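Local structure of flagellar protein FlgA (Thermotoga maritima, 3FRN) at residues A[81-86]-A[90-95]. The protein is a periplasmic flagellar protein that, judging by its family, probably acts as a chaperone for assembly of the P-ring of the flagellar basal body. Residues are numbered along the deposited sequence; the frame is centred on the assembly and turned at random.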
loop_
_atom_site.group_PDB
_atom_site.type_symbol
_atom_site.label_atom_id
_atom_site.label_comp_id
_atom_site.label_asym_id
_atom_site.label_seq_id
_atom_site.Cartn_x
_atom_site.Cartn_y
_atom_site.Cartn_z
ATOM N N GLU A 81 -2.902 -17.328 -2.423
ATOM C CA GLU A 81 -2.879 -17.798 -1.042
ATOM C C GLU A 81 -1.447 -17.895 -0.519
ATOM O O GLU A 81 -1.164 -17.499 0.613
ATOM C CB GLU A 81 -3.607 -19.144 -0.898
ATOM C CG GLU A 81 -5.130 -19.030 -0.839
ATOM C CD GLU A 81 -5.829 -20.386 -0.748
ATOM O OE1 GLU A 81 -5.329 -21.375 -1.334
ATOM O OE2 GLU A 81 -6.890 -20.461 -0.090
ATOM N N GLU A 82 -0.552 -18.407 -1.359
ATOM C CA GLU A 82 0.856 -18.576 -1.013
ATOM C C GLU A 82 1.611 -17.252 -0.872
ATOM O O GLU A 82 2.379 -17.081 0.084
ATOM C CB GLU A 82 1.549 -19.503 -2.023
ATOM C CG GLU A 82 3.002 -19.863 -1.704
ATOM C CD GLU A 82 3.194 -20.453 -0.327
ATOM O OE1 GLU A 82 2.360 -21.294 0.082
ATOM O OE2 GLU A 82 4.189 -20.078 0.340
ATOM N N ILE A 83 1.404 -16.325 -1.812
ATOM C CA ILE A 83 1.998 -14.986 -1.704
ATOM C C ILE A 83 1.559 -14.352 -0.382
ATOM O O ILE A 83 2.394 -13.876 0.397
ATOM C CB ILE A 83 1.624 -14.056 -2.907
ATOM C CG1 ILE A 83 2.233 -14.562 -4.210
ATOM C CG2 ILE A 83 2.133 -12.649 -2.672
ATOM C CD1 ILE A 83 1.580 -13.963 -5.506
ATOM N N GLY A 84 0.249 -14.388 -0.124
ATOM C CA GLY A 84 -0.338 -13.882 1.124
ATOM C C GLY A 84 0.392 -14.314 2.382
ATOM O O GLY A 84 0.588 -13.511 3.299
ATOM N N LYS A 85 0.820 -15.575 2.410
ATOM C CA LYS A 85 1.551 -16.125 3.554
ATOM C C LYS A 85 2.986 -15.608 3.653
ATOM O O LYS A 85 3.435 -15.244 4.734
ATOM C CB LYS A 85 1.538 -17.660 3.535
ATOM C CG LYS A 85 0.157 -18.272 3.720
ATOM C CD LYS A 85 0.177 -19.779 3.509
ATOM C CE LYS A 85 -1.211 -20.315 3.151
ATOM N NZ LYS A 85 -1.560 -20.132 1.703
ATOM N N LYS A 86 3.702 -15.569 2.534
ATOM C CA LYS A 86 5.094 -15.118 2.549
ATOM C C LYS A 86 5.234 -13.601 2.573
ATOM O O LYS A 86 6.191 -13.080 3.140
ATOM C CB LYS A 86 5.880 -15.699 1.371
ATOM C CG LYS A 86 6.145 -17.196 1.477
ATOM C CD LYS A 86 7.052 -17.527 2.655
ATOM C CE LYS A 86 7.092 -19.024 2.910
ATOM N NZ LYS A 86 7.889 -19.350 4.127
ATOM N N LYS A 90 -2.835 -9.137 2.494
ATOM C CA LYS A 90 -4.117 -9.635 1.982
ATOM C C LYS A 90 -4.754 -8.576 1.064
ATOM O O LYS A 90 -4.308 -7.426 1.057
ATOM C CB LYS A 90 -5.058 -10.031 3.138
ATOM C CG LYS A 90 -6.054 -8.959 3.611
ATOM C CD LYS A 90 -5.406 -7.835 4.413
ATOM C CE LYS A 90 -6.379 -6.682 4.598
ATOM N NZ LYS A 90 -5.705 -5.460 5.107
ATOM N N ASP A 91 -5.775 -8.973 0.296
ATOM C CA ASP A 91 -6.536 -8.071 -0.594
ATOM C C ASP A 91 -5.654 -7.276 -1.562
ATOM O O ASP A 91 -5.860 -6.077 -1.768
ATOM C CB ASP A 91 -7.433 -7.113 0.211
ATOM C CG ASP A 91 -8.854 -7.634 0.392
ATOM O OD1 ASP A 91 -9.166 -8.755 -0.071
ATOM O OD2 ASP A 91 -9.668 -6.903 0.998
ATOM N N PHE A 92 -4.675 -7.954 -2.150
ATOM C CA PHE A 92 -3.704 -7.306 -3.016
ATOM C C PHE A 92 -3.897 -7.732 -4.468
ATOM O O PHE A 92 -4.541 -8.750 -4.748
ATOM C CB PHE A 92 -2.272 -7.617 -2.544
ATOM C CG PHE A 92 -1.953 -9.101 -2.462
ATOM C CD1 PHE A 92 -2.070 -9.786 -1.256
ATOM C CD2 PHE A 92 -1.517 -9.808 -3.589
ATOM C CE1 PHE A 92 -1.774 -11.152 -1.176
ATOM C CE2 PHE A 92 -1.223 -11.171 -3.515
ATOM C CZ PHE A 92 -1.355 -11.841 -2.302
ATOM N N GLU A 93 -3.349 -6.940 -5.386
ATOM C CA GLU A 93 -3.227 -7.351 -6.772
ATOM C C GLU A 93 -1.791 -7.812 -6.981
ATOM O O GLU A 93 -0.871 -7.263 -6.366
ATOM C CB GLU A 93 -3.533 -6.194 -7.717
ATOM C CG GLU A 93 -5.012 -5.874 -7.883
ATOM C CD GLU A 93 -5.288 -4.923 -9.051
ATOM O OE1 GLU A 93 -6.119 -5.276 -9.915
ATOM O OE2 GLU A 93 -4.676 -3.827 -9.117
ATOM N N ALA A 94 -1.610 -8.826 -7.829
ATOM C CA ALA A 94 -0.276 -9.243 -8.284
ATOM C C ALA A 94 -0.217 -9.402 -9.811
ATOM O O ALA A 94 -1.166 -9.871 -10.446
ATOM C CB ALA A 94 0.179 -10.524 -7.576
ATOM N N PHE A 95 0.903 -8.979 -10.382
ATOM C CA PHE A 95 1.121 -8.971 -11.817
ATOM C C PHE A 95 2.439 -9.673 -12.066
ATOM O O PHE A 95 3.448 -9.321 -11.448
ATOM C CB PHE A 95 1.244 -7.525 -12.342
ATOM C CG PHE A 95 -0.022 -6.741 -12.253
ATOM C CD1 PHE A 95 -0.999 -6.867 -13.231
ATOM C CD2 PHE A 95 -0.247 -5.876 -11.188
ATOM C CE1 PHE A 95 -2.185 -6.147 -13.144
ATOM C CE2 PHE A 95 -1.430 -5.161 -11.093
ATOM C CZ PHE A 95 -2.403 -5.298 -12.074
#
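E81 O takes two donors from one residue in the helical turn that brings I83 and G84 against F92: the backbone N of K85 at 3.3 Å, the helical i to i+4 bond, and, more weakly, K85 NZ at 2.9 Å. The lysine chain thus folds back over its own turn, on the side of the helix turned from the contact. The contact itself is apolar. I83 and the phenyl ring of F92 meet at a slant, the closest approach being I83 CG2 to F92 CZ at 3.6 Å, with CE2 almost as near the same methyl. Because CG2 stands anti to the backbone N (CG1 at chi1 -66°), I83 offers that branch to the ring and sends CD1 on to A94, whose CB lies 4.3 Å from I83 CD1. The ring also reaches the backbone of the next residue: F92 CZ is 3.7 Å from G84 N, and F92 CE1 is 3.8 Å from G84 CA. With CG between its backbone N and carbonyl carbon (chi1 57°), F92 turns its ring back toward the helix, and K90 N lies in the ring plane at the edge, 3.9 Å from F92 CD1. An alanine in place of F92 would probably leave CG2 of I83 and the backbone at G84 without their cover and open a gap between helix and strand. F80, one turn before G84 on the helix, sets its ring nearly parallel to that of F92. The contact ties the end of helix 74-87 to the start of strand 93-101 in the HotDog-like domain, where the helix lies on the antiparallel sheet: I83 and A94 both rest on M137 of strand 132-148, to which E93 and F95 are hydrogen-bonded through R140 and L138.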